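PDB 2AP3: conserved hypothetical protein from Staphylococcus aureus subsp. aureus, which is of unknown function but, as a member of the putative cell-wall binding lipoprotein family, may associate with the bacterial cell wall. Local coordinates for residues Lys80-Glu85 / Ser130-Ala135. Numbering follows the deposited sequence.
Sequences KEFEKE and SDYAKA
The carboxylate of Glu85 divides its two oxygens between a water and a histidine, and both links lead across to helix 109-150. OE1 of Glu85 accepts a hydrogen bond from water 1 at 2.7 Å, and the same water lies 2.7 Å from OH of Tyr132, bridging the two side chains. The other oxygen, OE2, is hydrogen-bonded to NE2 of His129, one turn before Ala133, and it also lies 3.5 Å from CE2 of Tyr132. There OE2 is near the plane of the Tyr132 ring, at its C-H edge, and the carboxylate is turned only 22° from that plane. A glutamate suits this place because its extended chain carries the carboxylate part of the way across, where the axes of the two segments stay 11.5 Å apart, and Tyr132, the water and His129 meet it there. Phe82, one turn earlier on the same helix, reaches across with its ring. With CG anti to the backbone N (chi1 -173°), it sets the ring edge against Ala133, CE2 lying 3.7 Å from CB. Alanine is small enough to let the ring close in on the backbone, CZ of Phe82 lying 3.7 Å from CA of Ala133. CE1 of Phe82 touches CE2 of Tyr132 at 4.0 Å, and Tyr136 also meets the phenylalanine ring. Tyr132 suits the border of this apolar patch, its side chain touching Leu174 of helix 157-195 while its hydroxyl binds water. A buried aromatic ring set against an alanine between two nearly antiparallel helical segments, with a polar margin beside it, is in keeping with an elongated antiparallel helical bundle.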
ATOM      1  N   LYS A  80      -8.077  -9.669  -5.616  1.00 11.18           N
ATOM      2  CA  LYS A  80      -8.616  -8.930  -6.755  1.00 12.69           C
ATOM      3  C   LYS A  80      -8.804  -7.458  -6.356  1.00 12.01           C
ATOM      4  O   LYS A  80      -8.398  -6.529  -7.088  1.00 12.95           O
ATOM      5  CB  LYS A  80      -9.930  -9.554  -7.210  1.00 13.08           C
ATOM      6  CG  LYS A  80     -10.581  -8.882  -8.423  1.00 16.75           C
ATOM      7  CD  LYS A  80      -9.640  -8.850  -9.630  1.00 18.45           C
ATOM      8  CE  LYS A  80      -9.327 -10.268 -10.115  1.00 21.12           C
ATOM      9  NZ  LYS A  80      -8.355 -10.322 -11.266  1.00 24.80           N
ATOM     10  N   GLU A  81      -9.408  -7.224  -5.194  1.00 12.36           N
ATOM     11  CA  GLU A  81      -9.570  -5.853  -4.728  1.00 12.95           C
ATOM     12  C   GLU A  81      -8.207  -5.170  -4.567  1.00 12.48           C
ATOM     13  O   GLU A  81      -8.033  -4.006  -4.951  1.00 13.11           O
ATOM     14  CB  GLU A  81     -10.396  -5.841  -3.423  1.00 13.46           C
ATOM     15  CG  GLU A  81     -10.830  -4.465  -2.948  1.00 16.73           C
ATOM     16  CD  GLU A  81     -11.652  -3.661  -3.959  1.00 18.88           C
ATOM     17  OE1 GLU A  81     -12.407  -4.228  -4.796  1.00 20.44           O
ATOM     18  OE2 GLU A  81     -11.567  -2.427  -3.870  1.00 24.06           O
ATOM     19  N   PHE A  82      -7.209  -5.892  -4.048  1.00 11.79           N
ATOM     20  CA  PHE A  82      -5.888  -5.292  -3.858  1.00 12.54           C
ATOM     21  C   PHE A  82      -5.234  -4.846  -5.170  1.00 13.25           C
ATOM     22  O   PHE A  82      -4.443  -3.914  -5.169  1.00 13.43           O
ATOM     23  CB  PHE A  82      -4.988  -6.225  -3.064  1.00 12.79           C
ATOM     24  CG  PHE A  82      -3.674  -5.628  -2.679  1.00 13.11           C
ATOM     25  CD1 PHE A  82      -3.611  -4.596  -1.752  1.00 14.01           C
ATOM     26  CD2 PHE A  82      -2.504  -6.087  -3.238  1.00 12.06           C
ATOM     27  CE1 PHE A  82      -2.375  -4.058  -1.386  1.00 15.07           C
ATOM     28  CE2 PHE A  82      -1.257  -5.548  -2.887  1.00 14.29           C
ATOM     29  CZ  PHE A  82      -1.214  -4.523  -1.959  1.00 14.47           C
ATOM     30  N   GLU A  83      -5.585  -5.494  -6.280  1.00 14.34           N
ATOM     31  CA  GLU A  83      -5.064  -5.078  -7.601  1.00 14.79           C
ATOM     32  C   GLU A  83      -5.304  -3.590  -7.829  1.00 15.04           C
ATOM     33  O   GLU A  83      -4.470  -2.922  -8.451  1.00 15.87           O
ATOM     34  CB  GLU A  83      -5.751  -5.838  -8.731  1.00 15.16           C
ATOM     35  CG  GLU A  83      -5.394  -7.313  -8.785  1.00 14.88           C
ATOM     36  CD  GLU A  83      -5.973  -8.025 -10.016  1.00 16.60           C
ATOM     37  OE1 GLU A  83      -6.135  -7.371 -11.085  1.00 22.96           O
ATOM     38  OE2 GLU A  83      -6.272  -9.226  -9.924  1.00 17.61           O
ATOM     39  N   LYS A  84      -6.463  -3.092  -7.389  1.00 14.91           N
ATOM     40  CA  LYS A  84      -6.794  -1.675  -7.573  1.00 15.21           C
ATOM     41  C   LYS A  84      -5.773  -0.774  -6.865  1.00 16.34           C
ATOM     42  O   LYS A  84      -5.420   0.289  -7.384  1.00 15.66           O
ATOM     43  CB  LYS A  84      -8.222  -1.366  -7.108  1.00 16.47           C
ATOM     44  CG  LYS A  84      -9.312  -2.064  -7.914  1.00 18.31           C
ATOM     45  CD  LYS A  84     -10.642  -1.914  -7.192  1.00 20.13           C
ATOM     46  CE  LYS A  84     -11.743  -2.734  -7.826  1.00 21.53           C
ATOM     47  NZ  LYS A  84     -13.058  -2.586  -7.107  1.00 22.39           N
ATOM     48  N   GLU A  85      -5.310  -1.187  -5.684  1.00 15.02           N
ATOM     49  CA  GLU A  85      -4.261  -0.432  -4.963  1.00 15.40           C
ATOM     50  C   GLU A  85      -2.949  -0.480  -5.741  1.00 15.76           C
ATOM     51  O   GLU A  85      -2.285   0.536  -5.934  1.00 15.84           O
ATOM     52  CB  GLU A  85      -4.077  -0.939  -3.522  1.00 14.88           C
ATOM     53  CG  GLU A  85      -2.874  -0.275  -2.808  1.00 16.01           C
ATOM     54  CD  GLU A  85      -2.804  -0.578  -1.314  1.00 16.18           C
ATOM     55  OE1 GLU A  85      -3.848  -0.966  -0.719  1.00 18.88           O
ATOM     56  OE2 GLU A  85      -1.682  -0.457  -0.738  1.00 17.77           O
ATOM     57  N   SER A 130       6.020  -1.532  -3.461  1.00 16.72           N
ATOM     58  CA  SER A 130       6.225  -2.793  -4.188  1.00 17.33           C
ATOM     59  C   SER A 130       6.567  -3.956  -3.236  1.00 16.98           C
ATOM     60  O   SER A 130       6.020  -5.053  -3.366  1.00 16.06           O
ATOM     61  CB  SER A 130       7.328  -2.632  -5.238  1.00 18.77           C
ATOM     62  OG  SER A 130       7.540  -3.850  -5.926  1.00 22.62           O
ATOM     63  N   ASP A 131       7.453  -3.700  -2.267  1.00 15.87           N
ATOM     64  CA  ASP A 131       7.803  -4.707  -1.257  1.00 16.70           C
ATOM     65  C   ASP A 131       6.563  -5.082  -0.440  1.00 15.85           C
ATOM     66  O   ASP A 131       6.285  -6.260  -0.180  1.00 15.98           O
ATOM     67  CB  ASP A 131       8.860  -4.150  -0.304  1.00 17.15           C
ATOM     68  CG  ASP A 131      10.206  -3.940  -0.958  1.00 20.43           C
ATOM     69  OD1 ASP A 131      10.461  -4.495  -2.051  1.00 22.28           O
ATOM     70  OD2 ASP A 131      11.033  -3.218  -0.353  1.00 23.02           O
ATOM     71  N   TYR A 132       5.824  -4.061  -0.028  1.00 15.02           N
ATOM     72  CA  TYR A 132       4.580  -4.273   0.736  1.00 15.05           C
ATOM     73  C   TYR A 132       3.547  -5.115  -0.063  1.00 14.97           C
ATOM     74  O   TYR A 132       2.965  -6.087   0.457  1.00 14.45           O
ATOM     75  CB  TYR A 132       4.013  -2.912   1.195  1.00 16.53           C
ATOM     76  CG  TYR A 132       2.590  -2.981   1.690  1.00 16.54           C
ATOM     77  CD1 TYR A 132       2.292  -3.534   2.929  1.00 17.14           C
ATOM     78  CD2 TYR A 132       1.527  -2.512   0.904  1.00 17.13           C
ATOM     79  CE1 TYR A 132       0.992  -3.611   3.383  1.00 18.12           C
ATOM     80  CE2 TYR A 132       0.198  -2.591   1.345  1.00 17.87           C
ATOM     81  CZ  TYR A 132      -0.055  -3.141   2.602  1.00 17.81           C
ATOM     82  OH  TYR A 132      -1.350  -3.233   3.075  1.00 21.81           O
ATOM     83  N   ALA A 133       3.327  -4.743  -1.327  1.00 14.77           N
ATOM     84  CA  ALA A 133       2.391  -5.478  -2.186  1.00 14.95           C
ATOM     85  C   ALA A 133       2.816  -6.942  -2.328  1.00 14.51           C
ATOM     86  O   ALA A 133       1.993  -7.839  -2.244  1.00 14.69           O
ATOM     87  CB  ALA A 133       2.292  -4.827  -3.550  1.00 15.52           C
ATOM     88  N   LYS A 134       4.108  -7.182  -2.543  1.00 14.82           N
ATOM     89  CA  LYS A 134       4.612  -8.554  -2.640  1.00 14.33           C
ATOM     90  C   LYS A 134       4.308  -9.328  -1.344  1.00 13.42           C
ATOM     91  O   LYS A 134       3.860 -10.476  -1.367  1.00 13.01           O
ATOM     92  CB  LYS A 134       6.122  -8.567  -2.927  1.00 14.55           C
ATOM     93  CG  LYS A 134       6.674  -9.936  -3.338  1.00 17.17           C
ATOM     94  CD  LYS A 134       8.148  -9.812  -3.764  1.00 17.12           C
ATOM     95  CE  LYS A 134       8.815 -11.164  -3.938  1.00 24.67           C
ATOM     96  NZ  LYS A 134       8.163 -12.013  -4.978  1.00 28.98           N
ATOM     97  N   ALA A 135       4.551  -8.688  -0.203  1.00 13.38           N
ATOM     98  CA  ALA A 135       4.371  -9.354   1.094  1.00 12.49           C
ATOM     99  C   ALA A 135       2.877  -9.625   1.369  1.00 12.43           C
ATOM    100  O   ALA A 135       2.517 -10.678   1.899  1.00 13.47           O
ATOM    101  CB  ALA A 135       4.976  -8.510   2.210  1.00 13.55           C
TER
HETATM  102  O   HOH W   1      -3.421  -2.349   1.560  1.00 23.16           O